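Local coordinates for Cow rumen GH26 endo-mannanase (Metagenome, PDB 6UEH), which probably hydrolyses internal beta-1,4 linkages in mannans such as galactomannan, as an endo-beta-1,4-mannanase of glycoside hydrolase family 26, at residues A272-K277 and V338-Y343; S238-V243 and A325-G330; D194-Y199 and D466-Y471. All coordinates share one frame; numbering follows the deposited sequence.

Contact 1: A272-K277 and V338-Y343; sequences ADCIKK and VEIWKY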
loop_
_atom_site.group_PDB
_atom_site.type_symbol
_atom_site.label_atom_id
_atom_site.label_comp_id
_atom_site.label_asym_id
_atom_site.label_seq_id
_atom_site.Cartn_x
_atom_site.Cartn_y
_atom_site.Cartn_z
ATOM N N ALA A 272 5.032 4.348 24.370
ATOM C CA ALA A 272 6.492 4.350 24.320
ATOM C C ALA A 272 7.112 3.438 25.379
ATOM O O ALA A 272 8.224 2.944 25.205
ATOM C CB ALA A 272 7.022 5.770 24.474
ATOM N N ASP A 273 6.392 3.207 26.472
ATOM C CA ASP A 273 6.937 2.430 27.580
ATOM C C ASP A 273 6.835 0.922 27.377
ATOM O O ASP A 273 7.434 0.156 28.132
ATOM C CB ASP A 273 6.247 2.815 28.893
ATOM C CG ASP A 273 6.751 4.129 29.450
ATOM O OD1 ASP A 273 7.817 4.591 28.995
ATOM O OD2 ASP A 273 6.091 4.697 30.346
ATOM N N CYS A 274 6.098 0.486 26.358
ATOM C CA CYS A 274 5.904 -0.947 26.153
ATOM C C CYS A 274 7.217 -1.639 25.786
ATOM O O CYS A 274 7.333 -2.857 25.900
ATOM C CB CYS A 274 4.846 -1.212 25.075
ATOM S SG CYS A 274 5.388 -0.953 23.375
ATOM N N ILE A 275 8.206 -0.859 25.359
ATOM C CA ILE A 275 9.520 -1.409 25.045
ATOM C C ILE A 275 10.568 -0.966 26.064
ATOM O O ILE A 275 11.771 -1.059 25.812
ATOM C CB ILE A 275 9.978 -1.001 23.634
ATOM C CG1 ILE A 275 10.001 0.522 23.500
ATOM C CG2 ILE A 275 9.065 -1.621 22.586
ATOM C CD1 ILE A 275 10.494 1.012 22.154
ATOM N N LYS A 276 10.105 -0.486 27.213
ATOM C CA LYS A 276 11.012 -0.051 28.266
ATOM C C LYS A 276 10.978 -0.998 29.461
ATOM O O LYS A 276 9.941 -1.172 30.104
ATOM C CB LYS A 276 10.680 1.374 28.710
ATOM C CG LYS A 276 11.051 2.431 27.682
ATOM C CD LYS A 276 10.852 3.835 28.225
ATOM C CE LYS A 276 11.281 4.882 27.210
ATOM N NZ LYS A 276 12.736 4.793 26.894
ATOM N N LYS A 277 12.132 -1.599 29.738
ATOM C CA LYS A 277 12.315 -2.528 30.851
ATOM C C LYS A 277 11.837 -1.963 32.188
ATOM O O LYS A 277 12.160 -0.831 32.543
ATOM C CB LYS A 277 13.792 -2.909 30.977
ATOM C CG LYS A 277 14.063 -3.948 32.045
ATOM C CD LYS A 277 13.370 -5.252 31.708
ATOM C CE LYS A 277 13.734 -6.345 32.705
ATOM N NZ LYS A 277 12.956 -7.570 32.411
ATOM N N VAL A 338 8.651 2.429 15.047
ATOM C CA VAL A 338 9.670 1.602 14.409
ATOM C C VAL A 338 10.439 0.801 15.458
ATOM O O VAL A 338 10.751 -0.373 15.247
ATOM C CB VAL A 338 10.651 2.459 13.569
ATOM C CG1 VAL A 338 11.839 1.630 13.104
ATOM C CG2 VAL A 338 9.931 3.070 12.374
ATOM N N GLU A 339 10.719 1.430 16.597
ATOM C CA GLU A 339 11.399 0.750 17.695
ATOM C C GLU A 339 10.547 -0.399 18.237
ATOM O O GLU A 339 11.071 -1.454 18.588
ATOM C CB GLU A 339 11.743 1.741 18.810
ATOM C CG GLU A 339 12.752 2.808 18.394
ATOM C CD GLU A 339 13.053 3.806 19.500
ATOM O OE1 GLU A 339 13.581 4.896 19.190
ATOM O OE2 GLU A 339 12.768 3.501 20.677
ATOM N N ILE A 340 9.235 -0.195 18.289
ATOM C CA ILE A 340 8.316 -1.238 18.736
ATOM C C ILE A 340 8.301 -2.408 17.754
ATOM O O ILE A 340 8.318 -3.569 18.165
ATOM C CB ILE A 340 6.885 -0.694 18.916
ATOM C CG1 ILE A 340 6.857 0.362 20.024
ATOM C CG2 ILE A 340 5.914 -1.824 19.232
ATOM C CD1 ILE A 340 5.494 0.977 20.255
ATOM N N TRP A 341 8.282 -2.099 16.457
ATOM C CA TRP A 341 8.344 -3.129 15.422
ATOM C C TRP A 341 9.613 -3.965 15.551
ATOM O O TRP A 341 9.570 -5.197 15.499
ATOM C CB TRP A 341 8.279 -2.505 14.025
ATOM C CG TRP A 341 8.413 -3.507 12.906
ATOM C CD1 TRP A 341 9.572 -4.026 12.398
ATOM C CD2 TRP A 341 7.347 -4.103 12.154
ATOM N NE1 TRP A 341 9.292 -4.907 11.380
ATOM C CE2 TRP A 341 7.934 -4.975 11.211
ATOM C CE3 TRP A 341 5.953 -3.986 12.187
ATOM C CZ2 TRP A 341 7.176 -5.722 10.311
ATOM C CZ3 TRP A 341 5.202 -4.731 11.290
ATOM C CH2 TRP A 341 5.815 -5.588 10.368
ATOM N N LYS A 342 10.745 -3.287 15.708
ATOM C CA LYS A 342 12.024 -3.971 15.862
ATOM C C LYS A 342 12.031 -4.830 17.123
ATOM O O LYS A 342 12.588 -5.927 17.128
ATOM C CB LYS A 342 13.174 -2.962 15.893
ATOM C CG LYS A 342 13.393 -2.240 14.571
ATOM C CD LYS A 342 14.593 -1.309 14.638
ATOM C CE LYS A 342 14.827 -0.617 13.305
ATOM N NZ LYS A 342 15.981 0.324 13.364
ATOM N N TYR A 343 11.402 -4.329 18.182
ATOM C CA TYR A 343 11.277 -5.070 19.434
ATOM C C TYR A 343 10.560 -6.395 19.206
ATOM O O TYR A 343 11.042 -7.450 19.615
ATOM C CB TYR A 343 10.530 -4.233 20.480
ATOM C CG TYR A 343 10.432 -4.867 21.853
ATOM C CD1 TYR A 343 9.413 -5.760 22.162
ATOM C CD2 TYR A 343 11.351 -4.556 22.848
ATOM C CE1 TYR A 343 9.318 -6.334 23.419
ATOM C CE2 TYR A 343 11.262 -5.123 24.108
ATOM C CZ TYR A 343 10.244 -6.011 24.387
ATOM O OH TYR A 343 10.157 -6.579 25.640
#

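Contact 2: S238-V243 and A325-G330; sequences SWHINV and AWFWWG. With ACT (acetate ion), chain D.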
loop_
_atom_site.group_PDB
_atom_site.type_symbol
_atom_site.label_atom_id
_atom_site.label_comp_id
_atom_site.label_asym_id
_atom_site.label_seq_id
_atom_site.Cartn_x
_atom_site.Cartn_y
_atom_site.Cartn_z
ATOM N N SER A 238 -3.274 -10.628 10.772
ATOM C CA SER A 238 -3.010 -9.423 11.544
ATOM C C SER A 238 -3.117 -9.749 13.032
ATOM O O SER A 238 -3.338 -10.903 13.407
ATOM C CB SER A 238 -3.978 -8.301 11.152
ATOM O OG SER A 238 -5.312 -8.775 11.063
ATOM N N TRP A 239 -2.965 -8.738 13.878
ATOM C CA TRP A 239 -2.921 -8.954 15.319
ATOM C C TRP A 239 -3.494 -7.747 16.061
ATOM O O TRP A 239 -2.748 -6.895 16.536
ATOM C CB TRP A 239 -1.478 -9.226 15.762
ATOM C CG TRP A 239 -1.298 -9.596 17.205
ATOM C CD1 TRP A 239 -2.163 -10.304 17.992
ATOM C CD2 TRP A 239 -0.173 -9.276 18.034
ATOM N NE1 TRP A 239 -1.643 -10.443 19.259
ATOM C CE2 TRP A 239 -0.424 -9.819 19.310
ATOM C CE3 TRP A 239 1.022 -8.579 17.820
ATOM C CZ2 TRP A 239 0.476 -9.686 20.369
ATOM C CZ3 TRP A 239 1.915 -8.450 18.871
ATOM C CH2 TRP A 239 1.637 -9.001 20.129
ATOM N N HIS A 240 -4.821 -7.675 16.146
ATOM C CA HIS A 240 -5.491 -6.564 16.822
ATOM C C HIS A 240 -5.380 -6.671 18.343
ATOM O O HIS A 240 -6.395 -6.734 19.042
ATOM C CB HIS A 240 -6.970 -6.496 16.423
ATOM C CG HIS A 240 -7.208 -5.932 15.057
ATOM N ND1 HIS A 240 -7.004 -6.659 13.903
ATOM C CD2 HIS A 240 -7.640 -4.712 14.661
ATOM C CE1 HIS A 240 -7.299 -5.910 12.856
ATOM N NE2 HIS A 240 -7.686 -4.723 13.287
ATOM N N ILE A 241 -4.151 -6.677 18.852
ATOM C CA ILE A 241 -3.929 -6.842 20.283
ATOM C C ILE A 241 -4.381 -5.602 21.060
ATOM O O ILE A 241 -3.914 -4.486 20.816
ATOM C CB ILE A 241 -2.440 -7.161 20.591
ATOM C CG1 ILE A 241 -2.207 -7.254 22.102
ATOM C CG2 ILE A 241 -1.500 -6.147 19.938
ATOM C CD1 ILE A 241 -2.954 -8.396 22.768
ATOM N N ASN A 242 -5.314 -5.809 21.983
ATOM C CA ASN A 242 -5.860 -4.724 22.792
ATOM C C ASN A 242 -5.028 -4.428 24.036
ATOM O O ASN A 242 -4.249 -5.262 24.493
ATOM C CB ASN A 242 -7.297 -5.045 23.224
ATOM C CG ASN A 242 -8.300 -4.911 22.092
ATOM O OD1 ASN A 242 -8.023 -5.270 20.947
ATOM N ND2 ASN A 242 -9.477 -4.386 22.414
ATOM N N VAL A 243 -5.207 -3.229 24.578
ATOM C CA VAL A 243 -4.668 -2.880 25.886
ATOM C C VAL A 243 -5.835 -2.461 26.774
ATOM O O VAL A 243 -6.894 -2.094 26.263
ATOM C CB VAL A 243 -3.625 -1.741 25.803
ATOM C CG1 VAL A 243 -2.438 -2.160 24.944
ATOM C CG2 VAL A 243 -4.267 -0.465 25.268
ATOM N N ALA A 325 -2.543 8.721 14.310
ATOM C CA ALA A 325 -2.683 7.276 14.437
ATOM C C ALA A 325 -4.015 6.899 15.077
ATOM O O ALA A 325 -4.545 7.641 15.904
ATOM C CB ALA A 325 -1.532 6.710 15.243
ATOM N N TRP A 326 -4.564 5.751 14.690
ATOM C CA TRP A 326 -5.797 5.282 15.310
ATOM C C TRP A 326 -5.589 3.987 16.092
ATOM O O TRP A 326 -6.474 3.551 16.822
ATOM C CB TRP A 326 -6.908 5.103 14.269
ATOM C CG TRP A 326 -6.528 4.325 13.048
ATOM C CD1 TRP A 326 -6.159 3.012 12.989
ATOM C CD2 TRP A 326 -6.517 4.805 11.697
ATOM N NE1 TRP A 326 -5.903 2.650 11.687
ATOM C CE2 TRP A 326 -6.118 3.733 10.875
ATOM C CE3 TRP A 326 -6.801 6.041 11.105
ATOM C CZ2 TRP A 326 -5.994 3.859 9.492
ATOM C CZ3 TRP A 326 -6.678 6.165 9.732
ATOM C CH2 TRP A 326 -6.278 5.080 8.940
ATOM N N PHE A 327 -4.418 3.377 15.937
ATOM C CA PHE A 327 -4.032 2.232 16.758
ATOM C C PHE A 327 -3.031 2.683 17.818
ATOM O O PHE A 327 -2.263 3.616 17.582
ATOM C CB PHE A 327 -3.437 1.119 15.897
ATOM C CG PHE A 327 -4.450 0.392 15.059
ATOM C CD1 PHE A 327 -5.674 0.020 15.591
ATOM C CD2 PHE A 327 -4.183 0.090 13.734
ATOM C CE1 PHE A 327 -6.606 -0.649 14.822
ATOM C CE2 PHE A 327 -5.114 -0.577 12.957
ATOM C CZ PHE A 327 -6.325 -0.946 13.501
ATOM N N TRP A 328 -3.027 2.023 18.976
ATOM C CA TRP A 328 -2.209 2.492 20.094
ATOM C C TRP A 328 -0.711 2.443 19.791
ATOM O O TRP A 328 0.052 3.257 20.308
ATOM C CB TRP A 328 -2.514 1.700 21.376
ATOM C CG TRP A 328 -2.149 0.233 21.356
ATOM C CD1 TRP A 328 -2.992 -0.815 21.123
ATOM C CD2 TRP A 328 -0.857 -0.342 21.611
ATOM N NE1 TRP A 328 -2.307 -2.004 21.202
ATOM C CE2 TRP A 328 -0.995 -1.742 21.499
ATOM C CE3 TRP A 328 0.402 0.189 21.916
ATOM C CZ2 TRP A 328 0.079 -2.617 21.680
ATOM C CZ3 TRP A 328 1.467 -0.681 22.093
ATOM C CH2 TRP A 328 1.298 -2.069 21.976
ATOM N N TRP A 329 -0.290 1.514 18.940
ATOM C CA TRP A 329 1.136 1.367 18.664
ATOM C C TRP A 329 1.708 2.496 17.799
ATOM O O TRP A 329 2.921 2.583 17.619
ATOM C CB TRP A 329 1.426 0.009 18.012
ATOM C CG TRP A 329 0.511 -0.382 16.886
ATOM C CD1 TRP A 329 0.566 0.053 15.594
ATOM C CD2 TRP A 329 -0.575 -1.313 16.950
ATOM N NE1 TRP A 329 -0.428 -0.541 14.852
ATOM C CE2 TRP A 329 -1.142 -1.386 15.661
ATOM C CE3 TRP A 329 -1.130 -2.091 17.974
ATOM C CZ2 TRP A 329 -2.233 -2.203 15.369
ATOM C CZ3 TRP A 329 -2.213 -2.900 17.682
ATOM C CH2 TRP A 329 -2.755 -2.948 16.389
ATOM N N GLY A 330 0.846 3.366 17.281
ATOM C CA GLY A 330 1.304 4.494 16.485
ATOM C C GLY A 330 1.152 5.817 17.213
ATOM O O GLY A 330 1.515 6.876 16.698
HETATM C C ACT D . -8.725 -3.251 10.577
HETATM O O ACT D . -8.910 -2.945 11.775
HETATM O OXT ACT D . -7.605 -3.738 10.303
HETATM C CH3 ACT D . -9.784 -3.050 9.535
#

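Contact 3: D194-Y199 and D466-Y471; sequences DLTGKY and DLKEIY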
loop_
_atom_site.group_PDB
_atom_site.type_symbol
_atom_site.label_atom_id
_atom_site.label_comp_id
_atom_site.label_asym_id
_atom_site.label_seq_id
_atom_site.Cartn_x
_atom_site.Cartn_y
_atom_site.Cartn_z
ATOM N N ASP A 194 -19.679 -19.557 -4.596
ATOM C CA ASP A 194 -20.966 -19.731 -5.268
ATOM C C ASP A 194 -21.181 -18.677 -6.349
ATOM O O ASP A 194 -21.873 -18.917 -7.340
ATOM C CB ASP A 194 -22.115 -19.682 -4.258
ATOM C CG ASP A 194 -22.078 -20.836 -3.273
ATOM O OD1 ASP A 194 -21.517 -21.899 -3.615
ATOM O OD2 ASP A 194 -22.617 -20.683 -2.157
ATOM N N LEU A 195 -20.579 -17.510 -6.152
ATOM C CA LEU A 195 -20.738 -16.404 -7.086
ATOM C C LEU A 195 -19.814 -16.540 -8.291
ATOM O O LEU A 195 -20.258 -16.443 -9.436
ATOM C CB LEU A 195 -20.472 -15.072 -6.380
ATOM C CG LEU A 195 -20.500 -13.819 -7.260
ATOM C CD1 LEU A 195 -21.885 -13.614 -7.864
ATOM C CD2 LEU A 195 -20.058 -12.593 -6.469
ATOM N N THR A 196 -18.532 -16.770 -8.019
ATOM C CA THR A 196 -17.496 -16.722 -9.047
ATOM C C THR A 196 -17.063 -18.093 -9.550
ATOM O O THR A 196 -16.500 -18.209 -10.638
ATOM C CB THR A 196 -16.238 -15.997 -8.530
ATOM O OG1 THR A 196 -15.633 -16.774 -7.490
ATOM C CG2 THR A 196 -16.592 -14.617 -7.994
ATOM N N GLY A 197 -17.305 -19.125 -8.749
ATOM C CA GLY A 197 -16.841 -20.461 -9.075
ATOM C C GLY A 197 -15.431 -20.697 -8.564
ATOM O O GLY A 197 -14.869 -21.775 -8.743
ATOM N N LYS A 198 -14.864 -19.679 -7.921
ATOM C CA LYS A 198 -13.499 -19.744 -7.410
ATOM C C LYS A 198 -13.442 -19.489 -5.907
ATOM O O LYS A 198 -14.331 -18.856 -5.341
ATOM C CB LYS A 198 -12.605 -18.719 -8.118
ATOM C CG LYS A 198 -12.723 -18.688 -9.633
ATOM C CD LYS A 198 -12.070 -19.899 -10.274
ATOM C CE LYS A 198 -12.090 -19.783 -11.791
ATOM N NZ LYS A 198 -11.469 -20.969 -12.441
ATOM N N TYR A 199 -12.381 -19.982 -5.274
ATOM C CA TYR A 199 -12.032 -19.584 -3.915
ATOM C C TYR A 199 -10.857 -18.607 -3.951
ATOM O O TYR A 199 -10.017 -18.681 -4.847
ATOM C CB TYR A 199 -11.661 -20.797 -3.061
ATOM C CG TYR A 199 -12.823 -21.596 -2.515
ATOM C CD1 TYR A 199 -13.624 -21.090 -1.501
ATOM C CD2 TYR A 199 -13.095 -22.873 -2.988
ATOM C CE1 TYR A 199 -14.677 -21.825 -0.987
ATOM C CE2 TYR A 199 -14.145 -23.619 -2.479
ATOM C CZ TYR A 199 -14.932 -23.089 -1.479
ATOM O OH TYR A 199 -15.978 -23.822 -0.967
ATOM N N ASP A 466 -18.213 -7.361 -11.141
ATOM C CA ASP A 466 -16.780 -7.105 -11.018
ATOM C C ASP A 466 -16.064 -8.257 -10.321
ATOM O O ASP A 466 -14.950 -8.627 -10.700
ATOM C CB ASP A 466 -16.526 -5.802 -10.260
ATOM C CG ASP A 466 -16.951 -4.581 -11.044
ATOM O OD1 ASP A 466 -16.722 -4.553 -12.273
ATOM O OD2 ASP A 466 -17.520 -3.651 -10.434
ATOM N N LEU A 467 -16.702 -8.814 -9.296
ATOM C CA LEU A 467 -16.138 -9.953 -8.578
ATOM C C LEU A 467 -15.923 -11.128 -9.523
ATOM O O LEU A 467 -14.844 -11.722 -9.557
ATOM C CB LEU A 467 -17.044 -10.366 -7.416
ATOM C CG LEU A 467 -16.913 -9.517 -6.151
ATOM C CD1 LEU A 467 -17.989 -9.876 -5.137
ATOM C CD2 LEU A 467 -15.529 -9.688 -5.547
ATOM N N LYS A 468 -16.952 -11.447 -10.299
ATOM C CA LYS A 468 -16.873 -12.552 -11.246
ATOM C C LYS A 468 -15.814 -12.287 -12.310
ATOM O O LYS A 468 -15.079 -13.194 -12.707
ATOM C CB LYS A 468 -18.235 -12.796 -11.903
ATOM C CG LYS A 468 -19.300 -13.285 -10.936
ATOM C CD LYS A 468 -20.586 -13.659 -11.656
ATOM C CE LYS A 468 -21.195 -12.460 -12.355
ATOM N NZ LYS A 468 -22.491 -12.799 -13.014
ATOM N N GLU A 469 -15.726 -11.040 -12.760
ATOM C CA GLU A 469 -14.782 -10.695 -13.815
ATOM C C GLU A 469 -13.333 -10.861 -13.366
ATOM O O GLU A 469 -12.525 -11.447 -14.085
ATOM C CB GLU A 469 -15.012 -9.264 -14.307
ATOM C CG GLU A 469 -14.119 -8.896 -15.479
ATOM C CD GLU A 469 -14.538 -7.611 -16.168
ATOM O OE1 GLU A 469 -15.467 -6.935 -15.675
ATOM O OE2 GLU A 469 -13.932 -7.281 -17.211
ATOM N N ILE A 470 -12.993 -10.360 -12.182
ATOM C CA ILE A 470 -11.604 -10.447 -11.746
ATOM C C ILE A 470 -11.265 -11.858 -11.267
ATOM O O ILE A 470 -10.183 -12.357 -11.549
ATOM C CB ILE A 470 -11.266 -9.410 -10.638
ATOM C CG1 ILE A 470 -9.765 -9.435 -10.332
ATOM C CG2 ILE A 470 -12.095 -9.639 -9.375
ATOM C CD1 ILE A 470 -9.270 -8.224 -9.571
ATOM N N TYR A 471 -12.193 -12.520 -10.584
ATOM C CA TYR A 471 -11.918 -13.858 -10.067
ATOM C C TYR A 471 -11.756 -14.897 -11.179
ATOM O O TYR A 471 -11.068 -15.901 -10.994
ATOM C CB TYR A 471 -13.018 -14.295 -9.098
ATOM C CG TYR A 471 -12.644 -14.096 -7.646
ATOM C CD1 TYR A 471 -11.938 -15.073 -6.953
ATOM C CD2 TYR A 471 -12.989 -12.932 -6.970
ATOM C CE1 TYR A 471 -11.588 -14.899 -5.626
ATOM C CE2 TYR A 471 -12.642 -12.746 -5.638
ATOM C CZ TYR A 471 -11.941 -13.735 -4.974
ATOM O OH TYR A 471 -11.593 -13.563 -3.654
#

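Contact 1: A272-K277 and V338-Y343
I275 rests against three residues of the helix 334-351, E339, I340 and Y343, and shows how one branched side chain can divide its atoms among positions a residue or a helical turn apart. Its CA lies over one face of the Y343 ring, and CB continues that approach, 3.9 Å from Y343 CD2. At CB the chain forks. The CG2 methyl drops onto the root of the tyrosine, 3.6 Å from Y343 CG, and also reaches the next side chain, 3.9 Å from I340 CG1. The other branch goes a different way: CG1 stands between the backbone N and the carbonyl carbon (chi1 57°), the crowded position, and from there the chain runs on extended. At its end I275 CD1 meets E339 CB at 3.6 Å, the two side chains crossing at about a right angle. E339 OE2 is also close, 3.7 Å from I275 CD1, while OE1 of the same carboxylate is engaged in a salt bridge with K335. An alanine at I275 would probably open a gap between the loop and the helix, leaving E339 CB without its methyl neighbour, I340 CG1 without the isoleucine CG2, and Y343 CG without the methyl packed on it.

Beside this packing C274 adds a second apolar touch, its SG 3.7 Å from I340 CD1. The polar end of Y343 is bonded to N286 and N282, both on helix 280-301, and W285 of that helix packs on C274, I340 and Y343 together. The contact thus joins the loop that follows strand 261-262 and leads into helix 280-301 to helix 334-351; helices 280-301 and 334-351 come before and after strand 306-309 along the chain of the TIM barrel.

Contact 2: S238-V243 and A325-G330
V243 lays its CG1 methyl over the indole of W328, 3.8 Å from the centroid of the five-membered ring and 16° off the ring normal, a clear CH-pi contact. The two segments follow barrel strands 234-238 and 306-309, at the strand ends where TIM-barrel glycosidases carry their active site, and V243 opens the short strand 243-244. The same indole has a polar grip as well: W328 NE1 donates to I241 O at 3.0 Å, nearly straight at 166°, with the acceptor almost exactly in the ring plane. The bond comes at the edge of the ring and the methyl over its face, and W329 CE3 covers the opposite face, so the rotation of the ring is closely defined.

W329 turns its edge to the same carbonyl, I241 O. Its CZ3 lies 4.0 Å from I241 CG2, while its CH2 sits over a face of F327; the other face of the phenyl ring takes W326 CD1 over its centre. W329 NE1 is held by H312 O.

F327 and H240 meet obliquely, their planes at 85° and H240 NE2 4.0 Å from F327 CZ. H240 is the centre of an inverse gamma turn. Its ND1 is bonded to D206, which orients the imidazole, and its NE2 meets an acetate, probably from the crystallisation liquor, that H312 NE2 also binds. H240 NE2 donates to the acetate O atom at 2.6 Å, and F327 CZ approaches that oxygen to 3.7 Å.

Contact 3: D194-Y199 and D466-Y471
T196 crosses Y471 obliquely, T196 CB 3.7 Å from Y471 CB, where the last turn of helix 187-196 meets helix 464-471 on the outside of the TIM barrel. An ST turn orders the threonine: OG1, placed between its own backbone N and carbonyl carbon (chi1 67°), accepts from K198 N at 3.0 Å and is also bonded to I192 O. With the hydroxyl committed to its own chain, the methyl is left for the neighbouring helix, and T196 CG2 lies 3.7 Å from L467 O and nearly as close to Y471 CB. G197, with positive phi, is the first residue to leave the helix and lies between T196 and K198 in the turn.

L195, one residue earlier, spreads its branches over two side chains. L195 CD2 meets L467 CD1 at 3.7 Å, the two leucines crossing at about a right angle, whereas CG and CD1 lie against the aliphatic part of K468. That lysine runs past the helix end with K468 CD 3.6 Å from L195 O.

The ring of Y471 is approached obliquely by T196 CG2 and by K198 CB, the latter 3.9 Å from Y471 CD1, and its CE1 comes near the backbone of Y199. K198 then turns away: a bend at chi2 (-73°) swings CD off the line of the earlier carbons, and NZ reaches a salt bridge with E480. At the start of that bend, K198 CG packs on Y471 O at 3.5 Å.

Contacts 1 and 2 adjoin, their centres about 13 Å apart. Two touches join them: C274 SG lies 4.1 Å from W328 CZ3, and I340 CD1 lies 4.0 Å from W329 O. Along the chain their segments alternate. In space the loop and helix of contact 1 pack against the aromatic loop 325-330 of contact 2, whose H240 and F327 meet the acetate, consistent with a place near the active site at the strand ends of the barrel. Contact 3 is separate, its nearest atoms about 17 Å from contact 2 and about 24 Å from contact 1. It closes a long loop of the chain in which both others are nested, and it lies on the opposite side of the chain's centre from contact 1.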